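Local coordinates for protein gasdermin (Bradyrhizobium tropiciagri, PDB 7N50) that probably forms membrane pores that kill the cell as part of bacterial immunity, and carries a palmitoyl modification, at residues A[33-37]-A[46-52]; A[154-160]-A[208-214]; A[21-27]-A[252-258]; A[132-136]-A[224-228]; A[109-113]-A[167-171]. All coordinates share one frame. Numbering follows the deposited sequence.

Contact 1: A[33-37]-A[46-52]; sequences GDLII and LGGWHEV
Leu-35 lays its CD1 over one face of the Trp-49 indole, a CH-pi contact 4.1 Å from the centroid of the six-membered ring and 14° off its normal. With chi1 t and chi2 p, Leu-35 also brings CD2 to 4.1 Å from Val-52 CG2 and 3.5 Å from Gly-48 C. Segments 33-37 and 46-52 run antiparallel: Ile-36 and Leu-46 form a non-hydrogen-bonded pair (CA-CA 4.4 Å), with Ile-36 CG1 3.9 Å from Leu-46 CD2. Gly-47 N donates to Leu-35 O at 2.9 Å, while water 1 links Leu-35 N (2.8 Å) to Gly-47 O (2.7 Å). A CB on Gly-47 would clash with Ile-37 CD1. Beyond the strand, residues 49-51 take helical backbone angles; Glu-51 N reaches Gly-48 O at 2.8 Å, and Gly-48 N bonds Glu-51 OE2 at 3.0 Å, the same carboxylate that meets Arg-45 in a salt bridge. This is the open end of the beta hairpin 35-38/44-47, which strand 150-168 ties into the gasdermin sheet.

Contact 2: A[154-160]-A[208-214]; sequences VTKVWRA and QLIFGLT
Gln-208 starts the second strand, its OE1 accepting a weak 3.2 Å bond from Arg-159 NE and its NE2 going to Ala-119. The bonds Leu-209 N to Ala-160 O and Ala-160 N to Leu-209 O are both 2.9 Å. Ile-210 opposes Arg-159 (CA-CA 3.9 Å) and sets CG1 3.5 Å from Val-157 CG1. Phe-211, at the first bulge position (phi/psi -124/-12) with chi1 p, swings its ring to Ala-160 CB (CD1, 3.7 Å) and Trp-158 CB (CE1, 3.8 Å); Phe-211 N donates to Trp-158 O at 2.9 Å. Gly-212 N shares that acceptor weakly, so both residues face Trp-158 in a classic bulge; Gly-212 O takes Trp-158 N at 2.9 Å. Leu-213 packs on Val-157 and Val-154. Thr-214 N meets Lys-156 O at 2.9 Å, Thr-214 O receives both Thr-155 N (2.8 Å) and Lys-156 N (3.3 Å), the second classic bulge, and Thr-214 OG1 accepts Trp-158 NE1 at 2.8 Å. Crossing at 132°, this doubly bulged antiparallel pair belongs to the long twisted sheet of the gasdermin fold.

Contact 3: A[21-27]-A[252-258]; sequences NLILPPR and AFVDLPE
Asn-21 opens the first strand, its CA 6.1 Å from that of Ala-252 and its amide side chain engaged elsewhere, OD1 with Ile-248 N and ND2 with Ala-246 O. At Leu-22 the parallel ladder begins: Leu-22 N donates to Ala-252 O at 3.2 Å, Leu-22 O receives Val-254 N at 2.7 Å, and Leu-22 CD1 sits over the Phe-253 ring, 4.1 Å from its centroid. Ile-23 pairs with Val-254 (CA-CA 4.8 Å) and, with chi1 p, reaches Leu-256 CD2 with CG2 at 4.0 Å. Leu-24 closes the ladder through Leu-24 N to Val-254 O and Leu-256 N to Leu-24 O, both 2.9 Å, and brings CD1 3.8 Å from Phe-253 CB. The strands 21-23 and 253-255 cross at -44°. A cis peptide before Pro-25 then turns the chain a corner, and Arg-27 (chi1 p, chi2 t, chi3 p) curls its guanidinium back: NH1 and NH2 grip Leu-256 O at 2.9 and 2.8 Å, while NE and NH2 hold Pro-25 O at 2.9 and 3.0 Å. Apolar side chains and backbone bonds therefore fix the C-terminal strand, and one buried arginine, bonded to the carbonyl oxygens of Pro-25 and Leu-256, clasps the tail to the corner.

Contact 4: A[132-136]-A[224-228]; sequences LVQMN and AIVDV
This is a helix-on-strand contact toward one end of the elongated molecule, where helix 128-138 lies against the strand 224-227 that hydrogen-bonds to strand 208-221. The segments run nearly antiparallel, 164° between their directions, with axes 8.0 Å apart at closest. Asn-136 (chi1 m, chi2 -41°) supplies the polar clamp: its OD1 accepts from Ile-225 N at 2.8 Å and its ND2 donates to Ile-225 O at 2.9 Å, so a single side-chain amide satisfies both backbone polar groups of one strand residue, as a neighbouring strand would. One turn earlier, Leu-132 (chi1 m, chi2 t) points toward the strand and sets CD2 4.0 Å from Ile-225 CG2 and CD1 3.7 Å from Asp-227 N. Ile-225, m at both chi angles, faces the helix, and its CG1 lies 4.4 Å from Met-135 CE. Asp-227 forms a salt bridge with Arg-216. Met-135 leans on Trp-49 and Leu-132 on Val-218, so the helix rests on strands 208-221 and 224-227 and the loop after strand 44-47.

Contact 5: A[109-113]-A[167-171]; sequences NADTI and VADKS
Ala-168 O takes two backbone donors from consecutive residues, Asp-111 N at 2.7 Å and Thr-112 N at 3.1 Å, because Asp-111, with phi/psi of -116/-34, and Thr-112 both face it in a classic beta bulge. Past the bulge the antiparallel pairing is regular: Ala-168 N donates to Thr-112 O at 3.0 Å, and Ile-113 and Val-167 form a non-hydrogen-bonded pair with CA atoms 4.8 Å apart. On the Val-167 face, Val-167 CG1 meets Ala-110 CB at 3.5 Å and Ile-113 CD1 at 3.9 Å. Here strand 112-124 begins as strand 150-168 ends, far from the centre of the chain. Asn-109 (phi/psi 62/27) ends the preceding helix 98-107 with a Schellman motif, so the chain passes from helix terminus into bulged strand within a few residues. Asp-111, chi1 t, points toward the partner segment, and its OD1 forms a salt bridge with Lys-170 NZ at 3.0 Å; water 4 also joins Asp-111 OD2 (2.7 Å) to Lys-170 NZ (2.4 Å). Water 3 connects Asn-109 O (2.6 Å) with Lys-170 N (3.1 Å), and water 5 lies 2.6 Å from Thr-112 OG1 and 2.9 Å from Asp-169 O. Within the turn, Ser-171 OG donates to Asp-169 OD1 at 2.8 Å.

In the fold
All five contacts belong to one curled mixed sheet or to a helix lying on it. Contacts 2 and 3 form the buried middle, their centres about 10 Å apart, joined by pairing of strands 21-27 and 208-221; backbone ladders and apolar side chains dominate there. Contact 1 is partly buried and touches both: strand 35-38 pairs with strand 150-168 of contact 2, and Leu-46 bonds Pro-257 of contact 3. Contact 4 meets contact 1 where Met-135 packs on Trp-49, and replaces strand pairing with a side-chain amide. Contact 5 shares strand 150-168 with contact 2 yet lies about 50 Å from contact 4, centre to centre; there a salt bridge and waters supplement short pairing.

Contact 1: A[33-37]-A[46-52]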
# COMPACT_ATOMS: atom_id res chain seq x y z
N GLY A 33 3.08 6.87 -13.18
CA GLY A 33 3.69 6.47 -14.44
C GLY A 33 4.70 5.35 -14.32
O GLY A 33 5.13 4.83 -15.36
N ASP A 34 5.10 4.99 -13.10
CA ASP A 34 6.06 3.91 -12.92
C ASP A 34 5.45 2.60 -13.41
O ASP A 34 4.22 2.41 -13.46
CB ASP A 34 6.45 3.76 -11.44
CG ASP A 34 7.51 4.77 -11.00
OD1 ASP A 34 7.96 5.57 -11.84
OD2 ASP A 34 7.92 4.76 -9.82
N LEU A 35 6.33 1.66 -13.77
CA LEU A 35 5.93 0.38 -14.34
C LEU A 35 6.15 -0.72 -13.31
O LEU A 35 7.22 -0.80 -12.71
CB LEU A 35 6.73 0.10 -15.60
CG LEU A 35 6.51 -1.26 -16.25
CD1 LEU A 35 5.15 -1.32 -16.88
CD2 LEU A 35 7.61 -1.51 -17.29
N ILE A 36 5.14 -1.57 -13.12
CA ILE A 36 5.27 -2.78 -12.31
C ILE A 36 5.21 -3.98 -13.24
O ILE A 36 4.35 -4.04 -14.13
CB ILE A 36 4.18 -2.85 -11.24
CG1 ILE A 36 4.41 -1.76 -10.21
CG2 ILE A 36 4.18 -4.24 -10.59
CD1 ILE A 36 3.23 -1.59 -9.27
N ILE A 37 6.16 -4.90 -13.07
CA ILE A 37 6.16 -6.17 -13.80
C ILE A 37 5.80 -7.26 -12.81
O ILE A 37 6.41 -7.37 -11.74
CB ILE A 37 7.52 -6.45 -14.45
CG1 ILE A 37 7.90 -5.28 -15.36
CG2 ILE A 37 7.51 -7.81 -15.19
CD1 ILE A 37 9.25 -5.45 -16.04
N LEU A 46 8.84 -3.34 -9.10
CA LEU A 46 9.00 -2.20 -9.97
C LEU A 46 10.03 -2.53 -11.03
O LEU A 46 10.99 -3.27 -10.79
CB LEU A 46 9.40 -0.97 -9.16
CG LEU A 46 8.13 -0.55 -8.43
CD1 LEU A 46 8.39 -0.17 -6.99
CD2 LEU A 46 7.39 0.56 -9.18
N GLY A 47 9.78 -2.04 -12.24
CA GLY A 47 10.66 -2.30 -13.35
C GLY A 47 10.76 -1.14 -14.31
O GLY A 47 10.27 -0.04 -14.02
N GLY A 48 11.38 -1.38 -15.45
CA GLY A 48 11.56 -0.35 -16.46
C GLY A 48 11.01 -0.81 -17.79
O GLY A 48 11.03 -2.00 -18.11
N TRP A 49 10.53 0.16 -18.58
CA TRP A 49 10.09 -0.12 -19.95
C TRP A 49 11.18 -0.79 -20.77
O TRP A 49 10.88 -1.54 -21.72
CB TRP A 49 9.66 1.17 -20.64
CG TRP A 49 8.32 1.67 -20.21
CD1 TRP A 49 8.03 2.85 -19.59
CD2 TRP A 49 7.07 0.99 -20.40
NE1 TRP A 49 6.67 2.95 -19.38
CE2 TRP A 49 6.06 1.82 -19.86
CE3 TRP A 49 6.70 -0.24 -20.96
CZ2 TRP A 49 4.71 1.47 -19.87
CZ3 TRP A 49 5.36 -0.59 -20.97
CH2 TRP A 49 4.38 0.26 -20.43
N HIS A 50 12.45 -0.53 -20.44
CA HIS A 50 13.53 -1.19 -21.17
C HIS A 50 13.59 -2.68 -20.88
O HIS A 50 14.28 -3.41 -21.60
CB HIS A 50 14.88 -0.55 -20.86
CG HIS A 50 15.51 -1.07 -19.61
ND1 HIS A 50 15.05 -0.73 -18.35
CD2 HIS A 50 16.55 -1.91 -19.41
CE1 HIS A 50 15.79 -1.34 -17.44
NE2 HIS A 50 16.71 -2.06 -18.06
N GLU A 51 12.92 -3.16 -19.84
CA GLU A 51 12.83 -4.61 -19.71
C GLU A 51 11.79 -5.20 -20.63
O GLU A 51 11.79 -6.42 -20.85
CB GLU A 51 12.53 -5.00 -18.26
CG GLU A 51 13.44 -4.34 -17.26
CD GLU A 51 13.18 -4.83 -15.85
OE1 GLU A 51 13.34 -6.05 -15.61
OE2 GLU A 51 12.78 -4.00 -15.01
N VAL A 52 10.89 -4.37 -21.16
CA VAL A 52 9.85 -4.83 -22.06
C VAL A 52 10.14 -4.45 -23.51
O VAL A 52 9.73 -5.19 -24.43
CB VAL A 52 8.48 -4.28 -21.61
CG1 VAL A 52 7.33 -4.95 -22.36
CG2 VAL A 52 8.30 -4.43 -20.09
O HOH W 1 8.99 2.07 -12.87

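Contact 2: A[154-160]-A[208-214]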
# COMPACT_ATOMS: atom_id res chain seq x y z
N VAL A 154 1.43 2.69 -12.86
CA VAL A 154 0.92 3.36 -11.67
C VAL A 154 0.16 4.61 -12.11
O VAL A 154 0.73 5.52 -12.72
CB VAL A 154 2.06 3.76 -10.73
CG1 VAL A 154 1.51 4.54 -9.51
CG2 VAL A 154 2.88 2.52 -10.32
N THR A 155 -1.14 4.65 -11.80
CA THR A 155 -1.92 5.84 -12.14
C THR A 155 -2.22 6.72 -10.94
O THR A 155 -2.57 7.89 -11.14
CB THR A 155 -3.23 5.43 -12.83
OG1 THR A 155 -3.96 4.57 -11.94
CG2 THR A 155 -2.93 4.70 -14.13
N LYS A 156 -2.10 6.23 -9.70
CA LYS A 156 -2.21 7.11 -8.53
C LYS A 156 -1.29 6.56 -7.44
O LYS A 156 -1.25 5.34 -7.22
CB LYS A 156 -3.63 7.18 -7.97
CG LYS A 156 -4.70 7.49 -8.99
CD LYS A 156 -6.07 7.60 -8.39
CE LYS A 156 -7.07 7.77 -9.54
NZ LYS A 156 -8.49 7.77 -9.10
N VAL A 157 -0.56 7.47 -6.78
CA VAL A 157 0.25 7.13 -5.61
C VAL A 157 -0.49 7.62 -4.38
O VAL A 157 -0.95 8.77 -4.35
CB VAL A 157 1.65 7.76 -5.72
CG1 VAL A 157 2.44 7.49 -4.50
CG2 VAL A 157 2.39 7.19 -6.95
N TRP A 158 -0.59 6.77 -3.38
CA TRP A 158 -1.32 7.07 -2.16
C TRP A 158 -0.34 7.10 -1.00
O TRP A 158 0.43 6.14 -0.82
CB TRP A 158 -2.38 6.01 -1.88
CG TRP A 158 -3.43 5.99 -2.90
CD1 TRP A 158 -3.40 5.34 -4.13
CD2 TRP A 158 -4.71 6.61 -2.82
NE1 TRP A 158 -4.57 5.57 -4.82
CE2 TRP A 158 -5.40 6.32 -4.02
CE3 TRP A 158 -5.37 7.37 -1.84
CZ2 TRP A 158 -6.71 6.78 -4.27
CZ3 TRP A 158 -6.66 7.83 -2.09
CH2 TRP A 158 -7.31 7.53 -3.29
N ARG A 159 -0.34 8.19 -0.22
CA ARG A 159 0.52 8.26 0.95
C ARG A 159 -0.28 8.59 2.20
O ARG A 159 -1.42 9.03 2.14
CB ARG A 159 1.68 9.25 0.74
CG ARG A 159 1.27 10.71 0.59
CD ARG A 159 2.51 11.50 0.21
NE ARG A 159 2.37 12.93 0.45
CZ ARG A 159 3.29 13.84 0.14
NH1 ARG A 159 4.45 13.50 -0.41
NH2 ARG A 159 3.03 15.12 0.37
N ALA A 160 0.32 8.29 3.35
CA ALA A 160 -0.33 8.53 4.63
C ALA A 160 0.70 8.75 5.71
O ALA A 160 1.85 8.31 5.62
CB ALA A 160 -1.25 7.38 5.02
N GLN A 208 4.45 11.90 5.36
CA GLN A 208 3.60 10.91 4.71
C GLN A 208 4.42 9.97 3.83
O GLN A 208 5.25 10.41 3.03
CB GLN A 208 2.53 11.59 3.88
CG GLN A 208 1.44 12.26 4.72
CD GLN A 208 0.70 13.32 3.94
OE1 GLN A 208 1.30 14.16 3.24
NE2 GLN A 208 -0.63 13.29 4.04
N LEU A 209 4.18 8.68 3.98
CA LEU A 209 4.86 7.66 3.18
C LEU A 209 3.87 7.02 2.23
O LEU A 209 2.70 6.83 2.56
CB LEU A 209 5.47 6.58 4.07
CG LEU A 209 6.68 7.03 4.89
CD1 LEU A 209 7.05 5.95 5.90
CD2 LEU A 209 7.84 7.35 3.94
N ILE A 210 4.38 6.60 1.07
CA ILE A 210 3.55 5.89 0.10
C ILE A 210 3.20 4.51 0.65
O ILE A 210 4.09 3.75 1.02
CB ILE A 210 4.29 5.73 -1.23
CG1 ILE A 210 4.67 7.08 -1.78
CG2 ILE A 210 3.42 4.94 -2.21
CD1 ILE A 210 5.74 7.01 -2.88
N PHE A 211 1.91 4.19 0.66
CA PHE A 211 1.42 2.90 1.14
C PHE A 211 0.60 2.17 0.10
O PHE A 211 0.28 1.00 0.31
CB PHE A 211 0.56 3.07 2.41
CG PHE A 211 -0.81 3.67 2.17
CD1 PHE A 211 -0.99 5.04 2.17
CD2 PHE A 211 -1.90 2.86 1.92
CE1 PHE A 211 -2.25 5.59 1.92
CE2 PHE A 211 -3.17 3.40 1.66
CZ PHE A 211 -3.34 4.78 1.66
N GLY A 212 0.21 2.82 -0.99
CA GLY A 212 -0.70 2.16 -1.91
C GLY A 212 -0.61 2.77 -3.29
O GLY A 212 -0.16 3.92 -3.45
N LEU A 213 -1.01 1.98 -4.30
CA LEU A 213 -0.98 2.42 -5.70
C LEU A 213 -2.27 2.03 -6.39
O LEU A 213 -2.77 0.92 -6.21
CB LEU A 213 0.17 1.78 -6.49
CG LEU A 213 1.55 1.88 -5.83
CD1 LEU A 213 2.52 0.92 -6.57
CD2 LEU A 213 2.05 3.30 -5.87
N THR A 214 -2.82 2.94 -7.19
CA THR A 214 -3.84 2.61 -8.16
C THR A 214 -3.14 2.29 -9.47
O THR A 214 -2.15 2.95 -9.81
CB THR A 214 -4.83 3.76 -8.33
OG1 THR A 214 -5.44 4.04 -7.06
CG2 THR A 214 -5.97 3.39 -9.31
O HOH W 2 0.52 15.76 1.33

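Contact 3: A[21-27]-A[252-258]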
# COMPACT_ATOMS: atom_id res chain seq x y z
N ASN A 21 -3.91 -0.86 -4.39
CA ASN A 21 -3.05 -2.00 -4.11
C ASN A 21 -2.11 -1.57 -2.99
O ASN A 21 -1.34 -0.62 -3.16
CB ASN A 21 -2.24 -2.41 -5.35
CG ASN A 21 -3.10 -2.96 -6.45
OD1 ASN A 21 -3.09 -4.16 -6.72
ND2 ASN A 21 -3.84 -2.08 -7.12
N LEU A 22 -2.20 -2.23 -1.85
CA LEU A 22 -1.39 -1.84 -0.69
C LEU A 22 -0.01 -2.40 -0.92
O LEU A 22 0.14 -3.61 -1.15
CB LEU A 22 -2.00 -2.41 0.59
CG LEU A 22 -3.39 -1.88 0.95
CD1 LEU A 22 -4.02 -2.67 2.06
CD2 LEU A 22 -3.35 -0.42 1.38
N ILE A 23 1.01 -1.57 -0.87
CA ILE A 23 2.34 -2.04 -1.26
C ILE A 23 3.24 -2.13 -0.03
O ILE A 23 3.07 -1.38 0.95
CB ILE A 23 2.99 -1.18 -2.37
CG1 ILE A 23 3.20 0.26 -1.90
CG2 ILE A 23 2.18 -1.25 -3.64
CD1 ILE A 23 4.07 1.10 -2.80
N LEU A 24 4.19 -3.08 -0.08
CA LEU A 24 5.09 -3.34 1.03
C LEU A 24 6.53 -3.37 0.51
O LEU A 24 6.81 -4.05 -0.51
CB LEU A 24 4.77 -4.66 1.71
CG LEU A 24 3.35 -4.76 2.28
CD1 LEU A 24 3.15 -6.21 2.69
CD2 LEU A 24 3.13 -3.81 3.45
N PRO A 25 7.47 -2.71 1.19
CA PRO A 25 7.25 -1.83 2.34
C PRO A 25 6.71 -0.47 1.89
O PRO A 25 6.83 -0.07 0.73
CB PRO A 25 8.67 -1.65 2.93
CG PRO A 25 9.58 -1.79 1.65
CD PRO A 25 8.90 -2.93 0.89
N PRO A 26 6.18 0.31 2.82
CA PRO A 26 5.91 1.71 2.52
C PRO A 26 7.22 2.42 2.20
O PRO A 26 8.28 1.99 2.65
CB PRO A 26 5.28 2.25 3.81
CG PRO A 26 5.81 1.28 4.90
CD PRO A 26 5.90 -0.06 4.22
N ARG A 27 7.14 3.51 1.43
CA ARG A 27 8.37 4.11 0.93
C ARG A 27 8.12 5.52 0.43
O ARG A 27 7.00 6.03 0.46
CB ARG A 27 8.93 3.26 -0.20
CG ARG A 27 8.04 3.30 -1.37
CD ARG A 27 8.44 2.19 -2.30
NE ARG A 27 7.99 0.92 -1.77
CZ ARG A 27 8.11 -0.24 -2.39
NH1 ARG A 27 8.70 -0.32 -3.58
NH2 ARG A 27 7.61 -1.32 -1.83
N ALA A 252 -4.49 -8.53 -1.03
CA ALA A 252 -4.65 -7.07 -1.02
C ALA A 252 -3.32 -6.36 -0.81
O ALA A 252 -3.14 -5.23 -1.28
CB ALA A 252 -5.62 -6.63 0.07
N PHE A 253 -2.39 -7.00 -0.10
CA PHE A 253 -1.03 -6.51 -0.00
C PHE A 253 -0.17 -7.07 -1.11
O PHE A 253 -0.23 -8.27 -1.42
CB PHE A 253 -0.38 -6.89 1.32
CG PHE A 253 -0.98 -6.20 2.49
CD1 PHE A 253 -0.62 -4.89 2.77
CD2 PHE A 253 -1.91 -6.84 3.28
CE1 PHE A 253 -1.18 -4.22 3.85
CE2 PHE A 253 -2.48 -6.18 4.36
CZ PHE A 253 -2.11 -4.88 4.65
N VAL A 254 0.65 -6.21 -1.66
CA VAL A 254 1.59 -6.55 -2.72
C VAL A 254 2.99 -6.28 -2.20
O VAL A 254 3.39 -5.13 -2.03
CB VAL A 254 1.32 -5.74 -4.01
CG1 VAL A 254 2.31 -6.16 -5.13
CG2 VAL A 254 -0.14 -5.96 -4.47
N ASP A 255 3.76 -7.36 -2.01
CA ASP A 255 5.19 -7.20 -1.74
C ASP A 255 5.86 -6.73 -3.01
O ASP A 255 5.81 -7.42 -4.03
CB ASP A 255 5.78 -8.52 -1.26
CG ASP A 255 5.31 -8.88 0.13
OD1 ASP A 255 5.61 -8.13 1.08
OD2 ASP A 255 4.64 -9.92 0.29
N LEU A 256 6.45 -5.54 -2.98
CA LEU A 256 6.87 -4.86 -4.19
C LEU A 256 8.29 -4.34 -4.02
O LEU A 256 8.49 -3.17 -3.68
CB LEU A 256 5.91 -3.71 -4.51
CG LEU A 256 6.09 -3.07 -5.89
CD1 LEU A 256 5.59 -4.05 -6.96
CD2 LEU A 256 5.32 -1.73 -5.99
N PRO A 257 9.30 -5.15 -4.30
CA PRO A 257 10.67 -4.65 -4.21
C PRO A 257 10.90 -3.48 -5.17
O PRO A 257 10.31 -3.39 -6.26
CB PRO A 257 11.52 -5.88 -4.58
CG PRO A 257 10.65 -7.06 -4.20
CD PRO A 257 9.25 -6.60 -4.57
N GLU A 258 11.72 -2.53 -4.71
CA GLU A 258 12.17 -1.42 -5.54
C GLU A 258 12.94 -1.93 -6.75
O GLU A 258 13.47 -3.04 -6.77
CB GLU A 258 13.06 -0.50 -4.71
CG GLU A 258 12.41 0.04 -3.44
CD GLU A 258 13.38 0.75 -2.51
OE1 GLU A 258 14.17 1.61 -2.99
OE2 GLU A 258 13.34 0.46 -1.31

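Contact 4: A[132-136]-A[224-228]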
# COMPACT_ATOMS: atom_id res chain seq x y z
N LEU A 132 0.47 6.01 -23.41
CA LEU A 132 0.39 4.90 -24.36
C LEU A 132 0.59 5.38 -25.80
O LEU A 132 1.25 4.69 -26.60
CB LEU A 132 -0.96 4.17 -24.21
CG LEU A 132 -1.25 3.47 -22.88
CD1 LEU A 132 -2.29 2.38 -23.07
CD2 LEU A 132 0.02 2.91 -22.23
N VAL A 133 0.05 6.55 -26.16
CA VAL A 133 0.29 7.09 -27.49
C VAL A 133 1.79 7.23 -27.73
O VAL A 133 2.31 6.84 -28.79
CB VAL A 133 -0.42 8.44 -27.69
CG1 VAL A 133 0.07 9.10 -28.97
CG2 VAL A 133 -1.92 8.26 -27.78
N GLN A 134 2.50 7.83 -26.77
CA GLN A 134 3.94 8.01 -26.93
C GLN A 134 4.67 6.69 -27.10
O GLN A 134 5.58 6.58 -27.93
CB GLN A 134 4.50 8.74 -25.72
CG GLN A 134 4.05 10.15 -25.57
CD GLN A 134 4.57 10.72 -24.26
OE1 GLN A 134 5.77 10.94 -24.12
NE2 GLN A 134 3.68 10.91 -23.28
N MET A 135 4.32 5.69 -26.29
CA MET A 135 4.93 4.36 -26.44
C MET A 135 4.68 3.79 -27.83
O MET A 135 5.60 3.29 -28.49
CB MET A 135 4.37 3.41 -25.38
CG MET A 135 4.73 3.75 -23.96
SD MET A 135 6.43 3.26 -23.62
CE MET A 135 6.35 1.51 -23.95
N ASN A 136 3.44 3.88 -28.31
CA ASN A 136 3.13 3.37 -29.63
C ASN A 136 3.74 4.19 -30.76
O ASN A 136 3.92 3.66 -31.86
CB ASN A 136 1.61 3.27 -29.78
CG ASN A 136 1.06 2.09 -29.02
OD1 ASN A 136 1.67 1.02 -29.04
ND2 ASN A 136 -0.05 2.28 -28.32
N ALA A 224 1.54 -3.45 -30.65
CA ALA A 224 1.07 -2.24 -29.99
C ALA A 224 0.96 -2.46 -28.49
O ALA A 224 0.69 -3.57 -28.04
CB ALA A 224 -0.31 -1.85 -30.48
N ILE A 225 1.11 -1.37 -27.72
CA ILE A 225 0.78 -1.39 -26.30
C ILE A 225 -0.67 -0.96 -26.16
O ILE A 225 -1.10 0.06 -26.73
CB ILE A 225 1.72 -0.48 -25.49
CG1 ILE A 225 3.12 -1.06 -25.47
CG2 ILE A 225 1.27 -0.42 -24.04
CD1 ILE A 225 3.20 -2.28 -24.60
N VAL A 226 -1.44 -1.74 -25.41
CA VAL A 226 -2.88 -1.58 -25.32
C VAL A 226 -3.28 -1.64 -23.86
O VAL A 226 -2.74 -2.44 -23.09
CB VAL A 226 -3.62 -2.69 -26.10
CG1 VAL A 226 -5.13 -2.49 -26.03
CG2 VAL A 226 -3.14 -2.75 -27.55
N ASP A 227 -4.22 -0.78 -23.50
CA ASP A 227 -4.85 -0.82 -22.20
C ASP A 227 -5.70 -2.09 -22.06
O ASP A 227 -6.45 -2.43 -22.98
CB ASP A 227 -5.72 0.43 -22.08
CG ASP A 227 -6.43 0.54 -20.77
OD1 ASP A 227 -5.91 0.04 -19.76
OD2 ASP A 227 -7.53 1.14 -20.78
N VAL A 228 -5.56 -2.79 -20.94
CA VAL A 228 -6.46 -3.91 -20.61
C VAL A 228 -7.64 -3.36 -19.81
O VAL A 228 -8.80 -3.54 -20.18
CB VAL A 228 -5.74 -5.03 -19.81
CG1 VAL A 228 -6.69 -6.19 -19.53
CG2 VAL A 228 -4.51 -5.54 -20.55

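Contact 5: A[109-113]-A[167-171]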
# COMPACT_ATOMS: atom_id res chain seq x y z
N ASN A 109 -4.22 -8.02 26.90
CA ASN A 109 -5.54 -8.63 27.00
C ASN A 109 -6.44 -8.16 25.86
O ASN A 109 -7.67 -8.13 25.99
CB ASN A 109 -6.21 -8.35 28.35
CG ASN A 109 -5.36 -8.76 29.53
OD1 ASN A 109 -5.16 -7.97 30.46
ND2 ASN A 109 -4.85 -9.98 29.49
N ALA A 110 -5.85 -7.79 24.74
CA ALA A 110 -6.62 -7.33 23.60
C ALA A 110 -7.28 -8.49 22.88
O ALA A 110 -6.69 -9.56 22.72
CB ALA A 110 -5.72 -6.62 22.61
N ASP A 111 -8.48 -8.25 22.40
CA ASP A 111 -9.18 -9.19 21.55
C ASP A 111 -9.44 -8.67 20.16
O ASP A 111 -9.47 -9.45 19.20
CB ASP A 111 -10.53 -9.58 22.19
CG ASP A 111 -11.15 -10.81 21.56
OD1 ASP A 111 -10.47 -11.86 21.47
OD2 ASP A 111 -12.33 -10.74 21.15
N THR A 112 -9.69 -7.37 20.01
CA THR A 112 -9.93 -6.80 18.70
C THR A 112 -9.22 -5.46 18.65
O THR A 112 -8.99 -4.83 19.68
CB THR A 112 -11.40 -6.57 18.35
OG1 THR A 112 -12.01 -5.72 19.31
CG2 THR A 112 -12.15 -7.90 18.34
N ILE A 113 -8.86 -5.07 17.44
CA ILE A 113 -8.18 -3.82 17.14
C ILE A 113 -9.03 -3.10 16.10
O ILE A 113 -9.43 -3.71 15.10
CB ILE A 113 -6.77 -4.08 16.59
CG1 ILE A 113 -5.91 -4.94 17.54
CG2 ILE A 113 -6.07 -2.79 16.15
CD1 ILE A 113 -5.74 -4.43 18.94
N VAL A 167 -7.87 -0.30 20.94
CA VAL A 167 -7.68 -1.66 21.45
C VAL A 167 -8.86 -2.00 22.34
O VAL A 167 -9.19 -1.23 23.24
CB VAL A 167 -6.36 -1.76 22.23
CG1 VAL A 167 -6.08 -3.17 22.64
CG2 VAL A 167 -5.17 -1.23 21.37
N ALA A 168 -9.47 -3.17 22.12
CA ALA A 168 -10.58 -3.61 22.98
C ALA A 168 -10.36 -5.03 23.47
O ALA A 168 -9.78 -5.87 22.77
CB ALA A 168 -11.92 -3.54 22.26
N ASP A 169 -10.86 -5.31 24.67
CA ASP A 169 -10.79 -6.66 25.23
C ASP A 169 -12.02 -7.45 24.77
O ASP A 169 -12.80 -7.00 23.93
CB ASP A 169 -10.61 -6.59 26.75
CG ASP A 169 -11.85 -6.09 27.50
OD1 ASP A 169 -12.95 -6.03 26.92
OD2 ASP A 169 -11.69 -5.77 28.71
N LYS A 170 -12.18 -8.68 25.31
CA LYS A 170 -13.22 -9.57 24.80
C LYS A 170 -14.62 -9.03 25.03
O LYS A 170 -15.54 -9.35 24.27
CB LYS A 170 -13.09 -10.95 25.44
CG LYS A 170 -11.92 -11.76 24.90
CD LYS A 170 -12.00 -13.22 25.29
CE LYS A 170 -12.68 -14.03 24.21
NZ LYS A 170 -12.03 -13.94 22.88
N SER A 171 -14.80 -8.22 26.06
CA SER A 171 -16.09 -7.59 26.32
C SER A 171 -16.33 -6.33 25.49
O SER A 171 -17.35 -5.67 25.69
CB SER A 171 -16.19 -7.26 27.81
OG SER A 171 -15.44 -6.12 28.12
O HOH W 3 -9.59 -9.88 26.50
O HOH W 4 -13.83 -12.95 21.57
O HOH W 5 -13.42 -6.99 21.07